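Local atomic coordinates of mevalonate 3-kinase (Thermoplasma acidophilum, PDB entry 4RKS), a protein that catalyses the ATP-dependent phosphorylation of (R)-mevalonate to mevalonate 3-phosphate in the alternative mevalonate pathway of extremely acidophilic archaea of the order Thermoplasmatales. Residues S194-A199 against K322-I327; K285-A290 against V301-E306. All coordinates share one frame; numbering follows the deposited sequence.

Interaction 1 (S194-A199 against K322-I327)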
ATOM      1  N   SER A 194      10.383  -1.418  14.255  1.00 23.87           N
ATOM      2  CA  SER A 194      10.755  -0.646  13.083  1.00 25.40           C
ATOM      3  C   SER A 194      10.870  -1.586  11.908  1.00 22.00           C
ATOM      4  O   SER A 194      10.946  -2.796  12.077  1.00 27.84           O
ATOM      5  CB  SER A 194      12.083   0.103  13.290  1.00 26.01           C
ATOM      6  OG  SER A 194      12.078   0.848  14.497  1.00 31.88           O
ATOM      7  N   ILE A 195      10.895  -1.017  10.710  1.00 24.36           N
ATOM      8  CA  ILE A 195      11.161  -1.800   9.519  1.00 24.83           C
ATOM      9  C   ILE A 195      12.365  -1.221   8.798  1.00 26.06           C
ATOM     10  O   ILE A 195      12.381  -0.034   8.448  1.00 28.39           O
ATOM     11  CB  ILE A 195       9.934  -1.836   8.582  1.00 22.78           C
ATOM     12  CG1 ILE A 195       8.817  -2.667   9.227  1.00 19.05           C
ATOM     13  CG2 ILE A 195      10.304  -2.425   7.219  1.00 23.94           C
ATOM     14  CD1 ILE A 195       7.506  -2.653   8.466  1.00 19.46           C
ATOM     15  N   VAL A 196      13.396  -2.034   8.600  1.00 20.82           N
ATOM     16  CA  VAL A 196      14.501  -1.591   7.757  1.00 22.03           C
ATOM     17  C   VAL A 196      14.280  -2.074   6.322  1.00 20.45           C
ATOM     18  O   VAL A 196      14.240  -3.274   6.052  1.00 23.65           O
ATOM     19  CB  VAL A 196      15.871  -2.082   8.276  1.00 26.69           C
ATOM     20  CG1 VAL A 196      17.002  -1.516   7.398  1.00 25.46           C
ATOM     21  CG2 VAL A 196      16.058  -1.663   9.717  1.00 25.67           C
ATOM     22  N   ALA A 197      14.134  -1.130   5.401  1.00 27.10           N
ATOM     23  CA  ALA A 197      13.912  -1.482   4.002  1.00 20.32           C
ATOM     24  C   ALA A 197      15.232  -1.526   3.227  1.00 28.79           C
ATOM     25  O   ALA A 197      16.009  -0.566   3.228  1.00 28.98           O
ATOM     26  CB  ALA A 197      12.938  -0.495   3.351  1.00 19.77           C
ATOM     27  N   PHE A 198      15.476  -2.650   2.567  1.00 32.26           N
ATOM     28  CA  PHE A 198      16.637  -2.791   1.711  1.00 30.24           C
ATOM     29  C   PHE A 198      16.202  -2.736   0.262  1.00 27.66           C
ATOM     30  O   PHE A 198      15.566  -3.672  -0.238  1.00 23.92           O
ATOM     31  CB  PHE A 198      17.367  -4.101   2.007  1.00 26.12           C
ATOM     32  CG  PHE A 198      17.937  -4.171   3.403  1.00 35.47           C
ATOM     33  CD1 PHE A 198      17.151  -4.568   4.470  1.00 28.76           C
ATOM     34  CD2 PHE A 198      19.262  -3.835   3.642  1.00 40.78           C
ATOM     35  CE1 PHE A 198      17.672  -4.636   5.747  1.00 36.68           C
ATOM     36  CE2 PHE A 198      19.788  -3.894   4.920  1.00 46.40           C
ATOM     37  CZ  PHE A 198      18.995  -4.298   5.973  1.00 45.78           C
ATOM     38  N   ALA A 199      16.557  -1.639  -0.410  1.00 28.21           N
ATOM     39  CA  ALA A 199      16.155  -1.402  -1.796  1.00 27.36           C
ATOM     40  C   ALA A 199      17.233  -1.831  -2.804  1.00 35.38           C
ATOM     41  O   ALA A 199      18.332  -1.290  -2.804  1.00 35.45           O
ATOM     42  CB  ALA A 199      15.811   0.071  -1.984  1.00 26.71           C
ATOM     43  N   LYS A 322      19.488   1.599   2.052  1.00 41.21           N
ATOM     44  CA  LYS A 322      18.717   1.340   3.258  1.00 37.90           C
ATOM     45  C   LYS A 322      17.848   2.516   3.700  1.00 36.44           C
ATOM     46  O   LYS A 322      18.257   3.673   3.631  1.00 33.89           O
ATOM     47  CB  LYS A 322      19.663   0.940   4.397  1.00 40.58           C
ATOM     48  CG  LYS A 322      20.466  -0.322   4.114  1.00 45.83           C
ATOM     49  CD  LYS A 322      21.543  -0.547   5.167  1.00 52.73           C
ATOM     50  CE  LYS A 322      22.672   0.483   5.055  1.00 52.27           C
ATOM     51  NZ  LYS A 322      23.759   0.279   6.069  1.00 50.32           N
ATOM     52  N   LYS A 323      16.640   2.208   4.162  1.00 31.93           N
ATOM     53  CA  LYS A 323      15.775   3.212   4.770  1.00 32.19           C
ATOM     54  C   LYS A 323      15.195   2.696   6.078  1.00 25.84           C
ATOM     55  O   LYS A 323      14.844   1.515   6.190  1.00 26.68           O
ATOM     56  CB  LYS A 323      14.635   3.601   3.825  1.00 36.37           C
ATOM     57  CG  LYS A 323      14.630   5.054   3.427  1.00 46.00           C
ATOM     58  CD  LYS A 323      15.654   5.328   2.349  1.00 54.62           C
ATOM     59  CE  LYS A 323      15.618   6.787   1.912  1.00 60.06           C
ATOM     60  NZ  LYS A 323      16.593   7.087   0.821  1.00 61.29           N
ATOM     61  N   MET A 324      15.082   3.583   7.058  1.00 24.72           N
ATOM     62  CA  MET A 324      14.461   3.241   8.329  1.00 25.35           C
ATOM     63  C   MET A 324      12.991   3.653   8.290  1.00 24.54           C
ATOM     64  O   MET A 324      12.681   4.836   8.150  1.00 22.87           O
ATOM     65  CB  MET A 324      15.184   3.931   9.489  1.00 23.40           C
ATOM     66  CG  MET A 324      14.643   3.580  10.872  1.00 25.66           C
ATOM     67  SD  MET A 324      14.993   1.888  11.396  1.00 34.68           S
ATOM     68  CE  MET A 324      16.766   1.999  11.696  1.00 30.91           C
ATOM     69  N   LEU A 325      12.100   2.675   8.424  1.00 26.72           N
ATOM     70  CA  LEU A 325      10.660   2.904   8.290  1.00 22.92           C
ATOM     71  C   LEU A 325       9.886   2.641   9.582  1.00 24.26           C
ATOM     72  O   LEU A 325      10.355   1.932  10.471  1.00 22.59           O
ATOM     73  CB  LEU A 325      10.088   2.017   7.178  1.00 24.53           C
ATOM     74  CG  LEU A 325      10.737   2.061   5.794  1.00 18.24           C
ATOM     75  CD1 LEU A 325      10.054   1.089   4.832  1.00 21.27           C
ATOM     76  CD2 LEU A 325      10.709   3.470   5.230  1.00 25.71           C
ATOM     77  N   ARG A 326       8.680   3.195   9.670  1.00 20.47           N
ATOM     78  CA  ARG A 326       7.805   2.913  10.796  1.00 22.29           C
ATOM     79  C   ARG A 326       6.337   2.866  10.355  1.00 20.25           C
ATOM     80  O   ARG A 326       5.974   3.428   9.322  1.00 19.04           O
ATOM     81  CB  ARG A 326       7.989   3.955  11.900  1.00 29.26           C
ATOM     82  CG  ARG A 326       7.660   5.370  11.496  1.00 47.90           C
ATOM     83  CD  ARG A 326       7.412   6.243  12.723  1.00 61.40           C
ATOM     84  NE  ARG A 326       8.465   6.107  13.728  1.00 67.54           N
ATOM     85  CZ  ARG A 326       8.572   6.880  14.806  1.00 66.71           C
ATOM     86  NH1 ARG A 326       7.691   7.850  15.020  1.00 61.47           N
ATOM     87  NH2 ARG A 326       9.564   6.686  15.667  1.00 67.79           N
ATOM     88  N   ILE A 327       5.504   2.202  11.148  1.00 18.24           N
ATOM     89  CA  ILE A 327       4.068   2.097  10.841  1.00 21.13           C
ATOM     90  C   ILE A 327       3.381   3.426  11.139  1.00 19.57           C
ATOM     91  O   ILE A 327       3.583   3.974  12.205  1.00 17.33           O
ATOM     92  CB  ILE A 327       3.380   0.993  11.664  1.00 25.48           C
ATOM     93  CG1 ILE A 327       4.064  -0.362  11.458  1.00 35.82           C
ATOM     94  CG2 ILE A 327       1.873   0.939  11.366  1.00 22.04           C
ATOM     95  CD1 ILE A 327       4.477  -0.626  10.065  1.00 40.73           C
TER
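Leu325 N donates to Ile195 O over 2.7 Å, the donor lying almost in line with the carbonyl bond. Its partner in the same antiparallel pair, Ile195 N to Leu325 O, is 3.0 Å long and straight at the hydrogen (179°), yet the donor stands 43° out of the carbonyl plane. Two steps on, Ala197 and Lys323 form a second hydrogen-bonded pair, and both of its donors lie in the plane of their acceptor carbonyls. Strand 193-199 is an inner strand in this GHMP kinase, hydrogen-bonded to strand 321-327 on one edge and to strand 298-304 on the other, with helix 308-312 over the face bearing Val196 and Met324. On that face Met324 CG is anti to the backbone N (chi1 -177°), and bends further out bring SD to 3.9 Å from Ser194 CB and 4.1 Å from Val196 CG2. Lys322 runs alongside Phe198, with Lys322 CG 3.7 Å from Phe198 CE2. Its NZ leads off to the carbonyl and ring of Phe312. Across the sheet, Leu325 CD1 packs 3.6 Å from Ala197 CB, and Ile195 CD1 obliquely meets Ile327 CD1 at 4.0 Å, next to Ile56 of strand 53-59.

Interaction 2 (K285-A290 against V301-E306)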
ATOM      1  N   LYS A 285      18.893 -16.004  14.793  1.00 41.07           N
ATOM      2  CA  LYS A 285      19.234 -16.800  15.968  1.00 39.13           C
ATOM      3  C   LYS A 285      19.791 -15.913  17.082  1.00 37.79           C
ATOM      4  O   LYS A 285      19.769 -16.286  18.252  1.00 39.89           O
ATOM      5  CB  LYS A 285      20.233 -17.890  15.590  1.00 39.65           C
ATOM      6  CG  LYS A 285      19.694 -18.884  14.567  1.00 44.79           C
ATOM      7  CD  LYS A 285      20.773 -19.870  14.142  1.00 60.42           C
ATOM      8  CE  LYS A 285      22.019 -19.142  13.642  1.00 70.41           C
ATOM      9  NZ  LYS A 285      23.075 -20.076  13.151  1.00 75.64           N
ATOM     10  N   ASP A 286      20.261 -14.728  16.698  1.00 36.17           N
ATOM     11  CA  ASP A 286      20.852 -13.765  17.624  1.00 37.76           C
ATOM     12  C   ASP A 286      19.795 -12.787  18.172  1.00 38.25           C
ATOM     13  O   ASP A 286      19.654 -12.622  19.389  1.00 34.79           O
ATOM     14  CB  ASP A 286      21.996 -13.018  16.915  1.00 40.07           C
ATOM     15  CG  ASP A 286      22.691 -11.993  17.806  1.00 40.35           C
ATOM     16  OD1 ASP A 286      22.519 -12.038  19.035  1.00 39.46           O
ATOM     17  OD2 ASP A 286      23.419 -11.140  17.263  1.00 48.50           O
ATOM     18  N   TYR A 287      19.058 -12.134  17.276  1.00 34.20           N
ATOM     19  CA  TYR A 287      17.923 -11.326  17.692  1.00 28.65           C
ATOM     20  C   TYR A 287      16.785 -11.467  16.683  1.00 31.31           C
ATOM     21  O   TYR A 287      17.013 -11.825  15.534  1.00 30.93           O
ATOM     22  CB  TYR A 287      18.325  -9.861  17.875  1.00 27.40           C
ATOM     23  CG  TYR A 287      18.901  -9.148  16.662  1.00 28.25           C
ATOM     24  CD1 TYR A 287      20.262  -9.208  16.373  1.00 35.74           C
ATOM     25  CD2 TYR A 287      18.086  -8.377  15.829  1.00 31.70           C
ATOM     26  CE1 TYR A 287      20.792  -8.538  15.277  1.00 31.64           C
ATOM     27  CE2 TYR A 287      18.604  -7.707  14.736  1.00 34.05           C
ATOM     28  CZ  TYR A 287      19.957  -7.792  14.460  1.00 32.02           C
ATOM     29  OH  TYR A 287      20.469  -7.121  13.369  1.00 30.40           O
ATOM     30  N   TRP A 288      15.559 -11.203  17.120  1.00 30.16           N
ATOM     31  CA  TRP A 288      14.396 -11.441  16.272  1.00 25.05           C
ATOM     32  C   TRP A 288      14.362 -10.540  15.039  1.00 25.41           C
ATOM     33  O   TRP A 288      14.636  -9.336  15.106  1.00 23.93           O
ATOM     34  CB  TRP A 288      13.102 -11.254  17.061  1.00 32.71           C
ATOM     35  CG  TRP A 288      11.862 -11.478  16.225  1.00 25.79           C
ATOM     36  CD1 TRP A 288      11.246 -12.677  15.965  1.00 27.68           C
ATOM     37  CD2 TRP A 288      11.100 -10.478  15.534  1.00 25.34           C
ATOM     38  NE1 TRP A 288      10.140 -12.477  15.152  1.00 27.90           N
ATOM     39  CE2 TRP A 288      10.033 -11.138  14.877  1.00 23.21           C
ATOM     40  CE3 TRP A 288      11.215  -9.087  15.406  1.00 27.02           C
ATOM     41  CZ2 TRP A 288       9.087 -10.450  14.119  1.00 25.49           C
ATOM     42  CZ3 TRP A 288      10.278  -8.410  14.646  1.00 24.69           C
ATOM     43  CH2 TRP A 288       9.231  -9.093  14.006  1.00 24.57           C
ATOM     44  N   ASN A 289      14.032 -11.141  13.910  1.00 28.79           N
ATOM     45  CA  ASN A 289      13.594 -10.385  12.749  1.00 24.72           C
ATOM     46  C   ASN A 289      12.647 -11.242  11.937  1.00 29.96           C
ATOM     47  O   ASN A 289      12.554 -12.453  12.156  1.00 27.35           O
ATOM     48  CB  ASN A 289      14.767  -9.930  11.884  1.00 26.08           C
ATOM     49  CG  ASN A 289      15.372 -11.059  11.072  1.00 29.98           C
ATOM     50  OD1 ASN A 289      14.801 -11.508  10.072  1.00 34.35           O
ATOM     51  ND2 ASN A 289      16.538 -11.527  11.500  1.00 30.75           N
ATOM     52  N   ALA A 290      11.952 -10.595  11.007  1.00 27.84           N
ATOM     53  CA  ALA A 290      11.127 -11.258   9.998  1.00 29.19           C
ATOM     54  C   ALA A 290      11.115 -10.355   8.777  1.00 26.85           C
ATOM     55  O   ALA A 290      11.120  -9.126   8.925  1.00 25.59           O
ATOM     56  CB  ALA A 290       9.715 -11.501  10.508  1.00 22.77           C
ATOM     57  N   VAL A 301      12.439  -5.534   6.400  1.00 25.10           N
ATOM     58  CA  VAL A 301      12.770  -6.324   7.582  1.00 25.12           C
ATOM     59  C   VAL A 301      12.236  -5.699   8.867  1.00 28.89           C
ATOM     60  O   VAL A 301      12.699  -4.634   9.308  1.00 25.46           O
ATOM     61  CB  VAL A 301      14.295  -6.527   7.701  1.00 27.04           C
ATOM     62  CG1 VAL A 301      14.605  -7.499   8.809  1.00 28.47           C
ATOM     63  CG2 VAL A 301      14.841  -7.048   6.394  1.00 22.53           C
ATOM     64  N   ALA A 302      11.246  -6.372   9.450  1.00 24.98           N
ATOM     65  CA  ALA A 302      10.724  -6.009  10.754  1.00 22.38           C
ATOM     66  C   ALA A 302      11.734  -6.347  11.836  1.00 26.44           C
ATOM     67  O   ALA A 302      12.363  -7.401  11.790  1.00 25.45           O
ATOM     68  CB  ALA A 302       9.411  -6.723  11.025  1.00 26.46           C
ATOM     69  N   VAL A 303      11.856  -5.468  12.825  1.00 27.36           N
ATOM     70  CA  VAL A 303      12.814  -5.659  13.896  1.00 25.49           C
ATOM     71  C   VAL A 303      12.356  -4.899  15.144  1.00 22.00           C
ATOM     72  O   VAL A 303      11.651  -3.883  15.046  1.00 23.79           O
ATOM     73  CB  VAL A 303      14.237  -5.189  13.456  1.00 27.87           C
ATOM     74  CG1 VAL A 303      14.253  -3.691  13.193  1.00 24.15           C
ATOM     75  CG2 VAL A 303      15.320  -5.565  14.478  1.00 29.16           C
ATOM     76  N   GLU A 304      12.749  -5.384  16.318  1.00 21.84           N
ATOM     77  CA  GLU A 304      12.483  -4.646  17.549  1.00 27.21           C
ATOM     78  C   GLU A 304      13.302  -3.360  17.564  1.00 26.21           C
ATOM     79  O   GLU A 304      14.443  -3.323  17.082  1.00 27.18           O
ATOM     80  CB  GLU A 304      12.782  -5.495  18.774  1.00 31.99           C
ATOM     81  CG  GLU A 304      11.811  -6.633  18.968  1.00 24.12           C
ATOM     82  CD  GLU A 304      12.369  -7.712  19.887  1.00 29.71           C
ATOM     83  OE1 GLU A 304      13.460  -8.238  19.586  1.00 35.77           O
ATOM     84  OE2 GLU A 304      11.716  -8.038  20.900  1.00 33.65           O
ATOM     85  N   SER A 305      12.711  -2.306  18.115  1.00 24.65           N
ATOM     86  CA  SER A 305      13.302  -0.979  18.038  1.00 31.43           C
ATOM     87  C   SER A 305      14.731  -0.963  18.590  1.00 31.60           C
ATOM     88  O   SER A 305      15.610  -0.303  18.029  1.00 31.33           O
ATOM     89  CB  SER A 305      12.424   0.039  18.772  1.00 38.98           C
ATOM     90  OG  SER A 305      11.369   0.477  17.922  1.00 51.82           O
ATOM     91  N   GLU A 306      14.959  -1.722  19.658  1.00 28.60           N
ATOM     92  CA  GLU A 306      16.263  -1.765  20.316  1.00 32.24           C
ATOM     93  C   GLU A 306      17.368  -2.304  19.394  1.00 31.32           C
ATOM     94  O   GLU A 306      18.545  -2.020  19.600  1.00 31.04           O
ATOM     95  CB  GLU A 306      16.176  -2.601  21.587  1.00 30.08           C
ATOM     96  CG  GLU A 306      15.232  -3.786  21.478  1.00 51.84           C
ATOM     97  CD  GLU A 306      15.171  -4.606  22.758  1.00 63.44           C
ATOM     98  OE1 GLU A 306      16.178  -4.628  23.503  1.00 71.39           O
ATOM     99  OE2 GLU A 306      14.115  -5.228  23.017  1.00 62.04           O
TER
HETATM  100  O   HOH W   1      14.540  -7.605  17.162  1.00 23.49           O
HETATM  101  O   HOH W   2      15.054 -10.047  19.892  1.00 32.33           O
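Ala290 and Ala302 form a hydrogen-bonded pair in the beta hairpin of strands 289-292 and 298-304. Ala302 N reaches Ala290 O at 2.8 Å, bent at the hydrogen (137°), whereas the return bond from Ala290 N to Ala302 O is weak at 3.3 Å. A CA-H...O contact from Asn289 to Ala302 O adds to this uneven pairing. Beyond it the two segments are joined through water: one molecule donates to Trp288 O and to Glu304 OE1, both at 2.7 Å, and accepts from Glu304 N. The apolar contacts lie on opposite faces of the hairpin. The six-membered ring of Trp288 reaches Ala302, with CH2 3.8 Å from Ala302 CB, because a chi1 of 180° turns CG away from the residue's own amide nitrogen; Phe247 of helix 243-262 packs against both residues. On the other face Val303 CG2 meets the edge of the Tyr287 ring, 3.9 Å from CE2. Polar ends turn to helix 243-262: Trp288 NE1 bonds to Asp248, and Glu304 OE2 forms a salt bridge with Lys244, which also makes a cation-pi contact with the indole. A leucine in place of Trp288 would probably leave Asp248 without this donor and open a gap beside Ala302. With no direct backbone bond between Trp288 and Glu304, their link at the open end of the hairpin runs through water, and the salt bridge and indole contacts to helix 243-262 probably add to it.

Overall arrangement
Interactions 1 and 2 meet along neighbouring antiparallel strands, their centres 12 Å apart: strand 193-199 lies between strands 321-327 and 298-304, and the latter carries the hairpin partner 289-292. Val196 N approaches Val301 O at 2.8 Å and Ser194 N approaches Val303 O at 2.9 Å, both probable hydrogen bonds, while Phe198 CE1 packs 3.8 Å from Val301 CG2. Interaction 1 is near the substrate side, the Ile195 side chain about 12 Å from bound mevalonate and that of Ile327 about 10 Å from the side chain of the substrate-binding Arg163. Interaction 2 continues the sheet away from the annotated sites, and neither contact touches the substrate.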